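Local atomic coordinates of 3-oxosteroid 1-dehydrogenase (Sterolibacterium denitrificans, PDB entry 7P18), a protein that probably uses FAD to introduce a double bond between C1 and C2 of 3-oxosteroids, passing the electrons to an acceptor. Residues A312-M317 and K499-L503. Sequence-based numbering, arbitrary orientation.
Sequences ARAELM and KGGLL
A short antiparallel pairing joins strand 314-315 to the end of the long strand 486-502, bringing E315 opposite G501 and A314 opposite L502. E315 and G501 form a hydrogen-bonded pair: E315 N donates to G501 O (3.0 Å), and G501 N returns a bond to E315 O at an N-H...O angle of 153°. Two residues further along, past the non-hydrogen-bonded pair A314 and L502, L503 N gives a nearly straight bond to R313 O (2.8 Å), although it approaches from 32° outside the carbonyl plane.

The side chain of L503 packs against the ion pair of R313 and E315. With CG anti to the backbone N (chi1 177°) and the chain extended to NE, R313 runs alongside L503, pointing the same way, and CD lies 3.8 Å from L503 CD2. The same methyl sits at the edge of the guanidinium, near its plane. E315 crosses L503 at a slant, its two carboxylate oxygens each meeting a different methyl, OE1 at CD1 and OE2 at CD2. Side-on, R313 NE and NH2 both donate to E315 OE2, NE at 3.0 Å on the anti lone pair of that oxygen; this bent, two-nitrogen grip is likely to restrict the rotation of both groups, while R313 NH1 pairs with E513.

Beyond the paired residues the two segments remain linked through a water that donates to M317 O and accepts from G500 N. M317, bent at chi2 and chi3, brings SD to 3.5 Å from G501 N. The backbone of 315-317 closes directly on G500, whose CA lies 3.2 Å from E315 O and 3.3 Å from L316 O. Helix 302-309 packs against A314 and L502. The arrangement is a short antiparallel strand pairing in a branched antiparallel sheet, distinct from the parallel Rossmann-type sheet of this FAD-dependent oxidoreductase.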
# COMPACT_ATOMS: atom_id res chain seq x y z
N ALA A 312 -19.94 -10.43 -14.31
CA ALA A 312 -18.70 -10.75 -13.56
C ALA A 312 -19.06 -11.04 -12.10
O ALA A 312 -19.92 -10.36 -11.55
CB ALA A 312 -17.73 -9.61 -13.69
N ARG A 313 -18.42 -12.01 -11.50
CA ARG A 313 -18.54 -12.34 -10.07
C ARG A 313 -17.56 -11.48 -9.25
O ARG A 313 -16.45 -11.17 -9.76
CB ARG A 313 -18.29 -13.83 -9.83
CG ARG A 313 -18.32 -14.25 -8.36
CD ARG A 313 -18.44 -15.75 -8.29
NE ARG A 313 -18.27 -16.17 -6.92
CZ ARG A 313 -19.22 -16.08 -6.00
NH1 ARG A 313 -20.42 -15.62 -6.32
NH2 ARG A 313 -18.96 -16.47 -4.77
N ALA A 314 -17.96 -11.10 -8.04
CA ALA A 314 -17.07 -10.37 -7.10
C ALA A 314 -16.92 -11.17 -5.81
O ALA A 314 -17.85 -11.90 -5.42
CB ALA A 314 -17.61 -8.99 -6.83
N GLU A 315 -15.78 -11.04 -5.14
CA GLU A 315 -15.53 -11.72 -3.85
C GLU A 315 -14.73 -10.81 -2.93
O GLU A 315 -14.10 -9.85 -3.43
CB GLU A 315 -14.79 -13.06 -4.05
CG GLU A 315 -15.66 -14.15 -4.64
CD GLU A 315 -15.03 -15.53 -4.74
OE1 GLU A 315 -13.86 -15.72 -4.26
OE2 GLU A 315 -15.75 -16.42 -5.24
N LEU A 316 -14.75 -11.14 -1.64
CA LEU A 316 -14.00 -10.44 -0.57
C LEU A 316 -14.42 -8.95 -0.48
O LEU A 316 -13.66 -8.17 0.07
CB LEU A 316 -12.50 -10.63 -0.84
CG LEU A 316 -12.03 -12.08 -0.77
CD1 LEU A 316 -10.59 -12.22 -1.23
CD2 LEU A 316 -12.22 -12.59 0.64
N MET A 317 -15.62 -8.58 -0.92
CA MET A 317 -15.98 -7.14 -1.08
C MET A 317 -16.12 -6.47 0.30
O MET A 317 -16.10 -5.23 0.34
CB MET A 317 -17.26 -7.00 -1.89
CG MET A 317 -17.06 -7.40 -3.35
SD MET A 317 -16.08 -6.28 -4.27
CE MET A 317 -17.27 -4.96 -4.57
N LYS A 499 -9.88 -4.38 -0.94
CA LYS A 499 -9.17 -5.68 -1.07
C LYS A 499 -9.96 -6.67 -1.93
O LYS A 499 -9.35 -7.61 -2.50
CB LYS A 499 -8.98 -6.26 0.33
CG LYS A 499 -7.97 -7.38 0.50
CD LYS A 499 -7.97 -7.99 1.90
CE LYS A 499 -6.64 -8.58 2.33
NZ LYS A 499 -6.08 -9.54 1.33
N GLY A 500 -11.28 -6.52 -1.99
CA GLY A 500 -12.17 -7.39 -2.76
C GLY A 500 -12.37 -6.83 -4.13
O GLY A 500 -11.97 -5.72 -4.35
N GLY A 501 -12.98 -7.59 -5.03
CA GLY A 501 -13.20 -7.12 -6.40
C GLY A 501 -13.60 -8.25 -7.30
O GLY A 501 -14.06 -9.29 -6.80
N LEU A 502 -13.40 -8.04 -8.58
CA LEU A 502 -13.79 -9.02 -9.62
C LEU A 502 -13.00 -10.32 -9.40
O LEU A 502 -11.79 -10.26 -9.21
CB LEU A 502 -13.52 -8.42 -10.99
CG LEU A 502 -14.23 -7.11 -11.31
CD1 LEU A 502 -13.95 -6.70 -12.73
CD2 LEU A 502 -15.72 -7.22 -11.06
N LEU A 503 -13.71 -11.44 -9.41
CA LEU A 503 -13.08 -12.77 -9.29
C LEU A 503 -12.34 -13.05 -10.59
O LEU A 503 -12.90 -12.82 -11.69
CB LEU A 503 -14.14 -13.83 -8.99
CG LEU A 503 -13.58 -15.24 -8.82
CD1 LEU A 503 -12.63 -15.31 -7.64
CD2 LEU A 503 -14.72 -16.23 -8.68
O HOH W 1 -13.41 -4.74 -0.95